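Long-range contacts in aminopeptidase C (Lactobacillus rhamnosus, PDB 4K7C), which probably removes amino acids from the N-terminal ends of peptides, acting as a hexameric cysteine aminopeptidase of the papain-like clan: residues Val315-Val321 and Met362-Leu368; Gly330-Thr334 and Phe397-Trp403. Residues are numbered along the deposited sequence.

Contact 1 (Val315-Val321 and Met362-Leu368)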
loop_
_atom_site.group_PDB
_atom_site.type_symbol
_atom_site.label_atom_id
_atom_site.label_comp_id
_atom_site.label_asym_id
_atom_site.label_seq_id
_atom_site.Cartn_x
_atom_site.Cartn_y
_atom_site.Cartn_z
ATOM N N VAL A 315 8.537 9.589 36.637
ATOM C CA VAL A 315 9.959 9.766 36.828
ATOM C C VAL A 315 10.717 9.780 35.486
ATOM O O VAL A 315 10.736 8.739 34.785
ATOM C CB VAL A 315 10.545 8.624 37.729
ATOM C CG1 VAL A 315 12.019 8.760 37.949
ATOM C CG2 VAL A 315 9.858 8.512 39.106
ATOM N N TRP A 316 11.335 10.895 35.122
ATOM C CA TRP A 316 12.154 10.969 33.947
ATOM C C TRP A 316 13.383 10.080 34.171
ATOM O O TRP A 316 13.975 10.068 35.280
ATOM C CB TRP A 316 12.618 12.400 33.723
ATOM C CG TRP A 316 13.357 12.785 32.519
ATOM C CD1 TRP A 316 12.910 13.497 31.485
ATOM C CD2 TRP A 316 14.800 12.649 32.269
ATOM N NE1 TRP A 316 13.873 13.773 30.598
ATOM C CE2 TRP A 316 15.053 13.255 31.034
ATOM C CE3 TRP A 316 15.824 11.937 32.888
ATOM C CZ2 TRP A 316 16.301 13.284 30.456
ATOM C CZ3 TRP A 316 17.082 12.018 32.345
ATOM C CH2 TRP A 316 17.331 12.655 31.134
ATOM N N PHE A 317 13.683 9.269 33.150
ATOM C CA PHE A 317 14.869 8.393 33.193
ATOM C C PHE A 317 15.586 8.225 31.893
ATOM O O PHE A 317 14.972 8.307 30.834
ATOM C CB PHE A 317 14.519 6.980 33.790
ATOM C CG PHE A 317 13.889 6.016 32.836
ATOM C CD1 PHE A 317 12.552 6.116 32.526
ATOM C CD2 PHE A 317 14.619 4.953 32.326
ATOM C CE1 PHE A 317 11.941 5.264 31.652
ATOM C CE2 PHE A 317 13.975 4.013 31.494
ATOM C CZ PHE A 317 12.631 4.181 31.169
ATOM N N GLY A 318 16.913 8.001 32.020
ATOM C CA GLY A 318 17.845 7.792 30.937
ATOM C C GLY A 318 18.372 6.373 30.907
ATOM O O GLY A 318 18.735 5.821 31.916
ATOM N N SER A 319 18.343 5.770 29.718
ATOM C CA SER A 319 18.717 4.352 29.544
ATOM C C SER A 319 19.365 4.102 28.168
ATOM O O SER A 319 19.366 4.965 27.260
ATOM C CB SER A 319 17.499 3.422 29.704
ATOM O OG SER A 319 16.536 3.593 28.689
ATOM N N ASP A 320 19.881 2.890 27.996
ATOM C CA ASP A 320 20.382 2.475 26.667
ATOM C C ASP A 320 19.310 1.598 26.056
ATOM O O ASP A 320 19.335 0.389 26.204
ATOM C CB ASP A 320 21.697 1.734 26.839
ATOM C CG ASP A 320 22.421 1.439 25.569
ATOM O OD1 ASP A 320 21.856 1.573 24.493
ATOM O OD2 ASP A 320 23.639 1.067 25.653
ATOM N N VAL A 321 18.362 2.214 25.330
ATOM C CA VAL A 321 17.155 1.530 24.942
ATOM C C VAL A 321 17.417 0.449 23.879
ATOM O O VAL A 321 16.644 -0.482 23.800
ATOM C CB VAL A 321 16.143 2.549 24.401
ATOM C CG1 VAL A 321 16.549 3.098 23.007
ATOM C CG2 VAL A 321 14.745 1.998 24.435
HETATM N N MSE A 362 23.818 6.178 28.217
HETATM C CA MSE A 362 22.422 6.645 27.965
HETATM C C MSE A 362 22.300 7.112 26.546
HETATM O O MSE A 362 23.116 7.878 26.079
HETATM C CB MSE A 362 21.905 7.801 28.878
HETATM C CG MSE A 362 20.650 8.492 28.283
HETATM SE SE MSE A 362 20.070 9.980 29.474
HETATM C CE MSE A 362 18.308 10.498 28.938
ATOM N N THR A 363 21.289 6.613 25.849
ATOM C CA THR A 363 20.999 6.932 24.486
ATOM C C THR A 363 19.550 7.468 24.316
ATOM O O THR A 363 19.218 8.002 23.263
ATOM C CB THR A 363 21.163 5.728 23.562
ATOM O OG1 THR A 363 20.175 4.763 23.927
ATOM C CG2 THR A 363 22.581 5.131 23.665
ATOM N N HIS A 364 18.690 7.300 25.317
ATOM C CA HIS A 364 17.254 7.635 25.173
ATOM C C HIS A 364 16.661 7.968 26.560
ATOM O O HIS A 364 16.962 7.359 27.573
ATOM C CB HIS A 364 16.519 6.454 24.503
ATOM C CG HIS A 364 15.100 6.745 24.092
ATOM N ND1 HIS A 364 14.738 7.894 23.409
ATOM C CD2 HIS A 364 13.955 6.025 24.243
ATOM C CE1 HIS A 364 13.426 7.879 23.182
ATOM N NE2 HIS A 364 12.934 6.753 23.672
ATOM N N ALA A 365 15.792 8.959 26.593
ATOM C CA ALA A 365 15.110 9.397 27.823
ATOM C C ALA A 365 13.646 8.979 27.630
ATOM O O ALA A 365 13.049 9.218 26.542
ATOM C CB ALA A 365 15.164 10.949 27.968
HETATM N N MSE A 366 13.075 8.453 28.689
HETATM C CA MSE A 366 11.666 8.075 28.750
HETATM C C MSE A 366 11.190 8.428 30.158
HETATM O O MSE A 366 11.882 9.073 30.920
HETATM C CB MSE A 366 11.425 6.602 28.315
HETATM C CG MSE A 366 11.911 6.366 26.876
HETATM SE SE MSE A 366 11.694 4.469 26.342
HETATM C CE MSE A 366 13.115 3.682 27.438
ATOM N N VAL A 367 9.985 7.959 30.510
ATOM C CA VAL A 367 9.346 8.246 31.755
ATOM C C VAL A 367 8.792 6.924 32.366
ATOM O O VAL A 367 8.092 6.162 31.700
ATOM C CB VAL A 367 8.211 9.323 31.560
ATOM C CG1 VAL A 367 7.441 9.541 32.876
ATOM C CG2 VAL A 367 8.725 10.597 31.004
ATOM N N LEU A 368 9.147 6.685 33.624
ATOM C CA LEU A 368 8.484 5.662 34.447
ATOM C C LEU A 368 7.146 6.156 34.925
ATOM O O LEU A 368 7.068 7.237 35.545
ATOM C CB LEU A 368 9.346 5.271 35.680
ATOM C CG LEU A 368 10.802 4.966 35.260
ATOM C CD1 LEU A 368 11.643 4.876 36.491
ATOM C CD2 LEU A 368 10.952 3.617 34.519
HETATM O O HOH W 1 15.119 5.783 28.995
HETATM O O HOH W 2 20.497 2.655 22.511
#
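Antiparallel pairing can bring a bump on one strand over a hollow on its partner, and Val315-Val321 with Met362-Leu368 illustrates this well. The backbone ladder is regular at one end: Val315 N donates to Leu368 O (3.0 Å) and Leu368 N to Val315 O (2.8 Å), and Phe317 and Met366 bond likewise. At the other end a classic beta bulge sets Thr363 and His364 opposite Ser319, whose O accepts from Thr363 N (2.9 Å) and His364 N (3.1 Å).

A hollow lies over Gly318. A beta-carbon there would collide with SE of Met362; instead CE of this selenomethionine packs 3.4 Å from Gly318 CA and 3.2 Å from Trp316 CH2, while SE, 5.3 Å from the centroid of the Trp316 six-membered ring, makes an oblique Met-aromatic contact. Ala365 CB packs 3.6 Å from Trp316 CZ2, against the same indole.

On the opposite face the Phe317 ring leans across the pairing. Leu368 CD2 sits over it, 3.7 Å from the ring centroid, a CH-pi contact, while Met366 CB lies 3.6 Å from Phe317 CE1. The Met366 methyl CE touches both Ser319 OG (3.6 Å) and Val321 CG2 (3.8 Å).

His364 binds Asn385 through NE2 and touches Cys70, consistent with the Cys-His-Asn triad of papain-like peptidases. Strand 408-414 flanks strand 315-319 on its other edge, and strand 377-384 pairs beyond 364-374. Helix 70-87 covers the face carrying Trp316, Ala365 and Val367, with Ala74 against Trp316 and Val367.

Contact 2 (Gly330-Thr334 and Phe397-Trp403)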
loop_
_atom_site.group_PDB
_atom_site.type_symbol
_atom_site.label_atom_id
_atom_site.label_comp_id
_atom_site.label_asym_id
_atom_site.label_seq_id
_atom_site.Cartn_x
_atom_site.Cartn_y
_atom_site.Cartn_z
ATOM N N GLY A 330 7.851 -3.350 22.381
ATOM C CA GLY A 330 8.167 -2.541 23.594
ATOM C C GLY A 330 8.529 -3.285 24.839
ATOM O O GLY A 330 8.174 -2.876 25.907
ATOM N N ILE A 331 9.339 -4.320 24.668
ATOM C CA ILE A 331 9.786 -5.099 25.782
ATOM C C ILE A 331 11.294 -4.875 25.956
ATOM O O ILE A 331 12.108 -5.101 25.007
ATOM C CB ILE A 331 9.512 -6.604 25.502
ATOM C CG1 ILE A 331 8.036 -6.909 25.390
ATOM C CG2 ILE A 331 10.127 -7.440 26.630
ATOM C CD1 ILE A 331 7.670 -8.283 24.881
ATOM N N LEU A 332 11.660 -4.423 27.163
ATOM C CA LEU A 332 13.017 -4.172 27.531
ATOM C C LEU A 332 13.318 -5.212 28.634
ATOM O O LEU A 332 12.905 -5.042 29.780
ATOM C CB LEU A 332 13.141 -2.744 28.078
ATOM C CG LEU A 332 12.573 -1.568 27.280
ATOM C CD1 LEU A 332 12.802 -0.163 27.871
ATOM C CD2 LEU A 332 13.121 -1.601 25.889
ATOM N N ASP A 333 13.985 -6.301 28.302
ATOM C CA ASP A 333 14.142 -7.392 29.231
ATOM C C ASP A 333 15.438 -8.086 28.794
ATOM O O ASP A 333 15.654 -8.397 27.600
ATOM C CB ASP A 333 12.913 -8.373 29.243
ATOM C CG ASP A 333 13.019 -9.497 30.282
ATOM O OD1 ASP A 333 14.012 -9.518 31.113
ATOM O OD2 ASP A 333 12.106 -10.384 30.209
ATOM N N THR A 334 16.327 -8.287 29.781
ATOM C CA THR A 334 17.528 -9.089 29.593
ATOM C C THR A 334 17.197 -10.496 29.025
ATOM O O THR A 334 18.047 -11.083 28.412
ATOM C CB THR A 334 18.294 -9.248 30.897
ATOM O OG1 THR A 334 17.412 -9.751 31.880
ATOM C CG2 THR A 334 18.880 -7.957 31.343
ATOM N N PHE A 397 5.979 1.041 26.987
ATOM C CA PHE A 397 6.957 -0.062 26.985
ATOM C C PHE A 397 6.915 -0.687 28.411
ATOM O O PHE A 397 6.290 -0.118 29.322
ATOM C CB PHE A 397 8.326 0.482 26.636
ATOM C CG PHE A 397 8.633 0.593 25.153
ATOM C CD1 PHE A 397 7.690 0.913 24.240
ATOM C CD2 PHE A 397 9.944 0.475 24.728
ATOM C CE1 PHE A 397 7.996 1.031 22.889
ATOM C CE2 PHE A 397 10.251 0.569 23.404
ATOM C CZ PHE A 397 9.267 0.838 22.486
ATOM N N VAL A 398 7.577 -1.830 28.574
ATOM C CA VAL A 398 7.700 -2.486 29.854
ATOM C C VAL A 398 9.160 -2.890 29.985
ATOM O O VAL A 398 9.778 -3.412 28.993
ATOM C CB VAL A 398 6.717 -3.616 30.014
ATOM C CG1 VAL A 398 6.780 -4.547 28.821
ATOM C CG2 VAL A 398 6.989 -4.374 31.311
ATOM N N ALA A 399 9.766 -2.657 31.181
ATOM C CA ALA A 399 11.177 -2.956 31.397
ATOM C C ALA A 399 11.250 -3.889 32.584
ATOM O O ALA A 399 10.591 -3.615 33.630
ATOM C CB ALA A 399 11.982 -1.731 31.724
ATOM N N SER A 400 11.966 -5.009 32.427
ATOM C CA SER A 400 12.121 -5.922 33.526
ATOM C C SER A 400 13.060 -5.265 34.572
ATOM O O SER A 400 13.877 -4.393 34.258
ATOM C CB SER A 400 12.700 -7.317 33.099
ATOM O OG SER A 400 14.048 -7.208 32.716
ATOM N N ASP A 401 12.946 -5.731 35.822
ATOM C CA ASP A 401 13.820 -5.218 36.860
ATOM C C ASP A 401 15.290 -5.569 36.536
ATOM O O ASP A 401 16.204 -4.760 36.741
ATOM C CB ASP A 401 13.396 -5.747 38.226
ATOM C CG ASP A 401 13.986 -4.894 39.319
ATOM O OD1 ASP A 401 13.767 -3.698 39.207
ATOM O OD2 ASP A 401 14.750 -5.412 40.183
ATOM N N ALA A 402 15.560 -6.762 35.954
ATOM C CA ALA A 402 16.944 -7.036 35.535
ATOM C C ALA A 402 17.477 -6.088 34.497
ATOM O O ALA A 402 18.677 -5.725 34.504
ATOM C CB ALA A 402 17.076 -8.502 35.088
ATOM N N TRP A 403 16.612 -5.744 33.530
ATOM C CA TRP A 403 16.965 -4.784 32.528
ATOM C C TRP A 403 17.268 -3.428 33.142
ATOM O O TRP A 403 18.219 -2.802 32.753
ATOM C CB TRP A 403 15.866 -4.644 31.442
ATOM C CG TRP A 403 16.302 -3.927 30.170
ATOM C CD1 TRP A 403 16.734 -4.509 29.007
ATOM C CD2 TRP A 403 16.331 -2.507 29.928
ATOM N NE1 TRP A 403 16.988 -3.552 28.052
ATOM C CE2 TRP A 403 16.745 -2.319 28.596
ATOM C CE3 TRP A 403 16.059 -1.399 30.719
ATOM C CZ2 TRP A 403 16.922 -1.065 28.026
ATOM C CZ3 TRP A 403 16.186 -0.134 30.125
ATOM C CH2 TRP A 403 16.629 0.014 28.806
#
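Leu332, which has the largest surface covered by this contact (124 Å²), shows how one side chain can link a parallel strand pair to the helix that follows. Its backbone holds the ladder in register: N donates to Val398 O (2.8 Å) and O accepts from Ser400 N (2.8 Å), after a first rung from Val398 N to Gly330 O (2.9 Å). Its side chain lies between two aromatic rings, with CB 3.7 Å from the centroid of the five-membered ring of Trp403, a CH-pi contact, and CD2 4.0 Å from CD2 of Phe397, at that ring's edge.

Trp403 extends this cover along the backbone, CD1 reaching 3.4 Å from Asp333 N, while its own NE1 is bonded to Gln323 O. Phe397 plays the matching part at the other end: Gly330 CA stands almost on the ring normal, 3.4 Å from the centroid. Gly330 has a positive phi and is part of a G1 beta bulge against strand 325-326; a beta-carbon would strike the Phe397 ring.

Where the strand becomes helix 401-407, Ser400 does double duty. Its OG donates to Asp333 OD1 (2.8 Å) and accepts from Trp403 N (3.1 Å), an N-cap bond; Asp333 OD2 is held separately by Ser44. The result is a serine-capped strand-to-helix junction at a short parallel pairing within the otherwise largely antiparallel mixed sheet of this papain-like fold.

Contacts 1 and 2 have centres about 12 Å apart and belong to the same mixed sheet, with strand 377-384 between them: it pairs with strand 364-374 on one side and with 396-400 on the other. Their segments alternate along the chain, 315-321, 330-334, 362-368 and then 397-403, so neither pairing is completed before the other has begun. They also touch directly. Trp403 CZ2 packs 3.4 Å from Asp320 O, and Met366 CE lies 3.9 Å from Leu332 CD1. The general lesson is that a short peripheral pairing can be continuous, through its side chains, with the central strands bearing the probable catalytic histidine, His364.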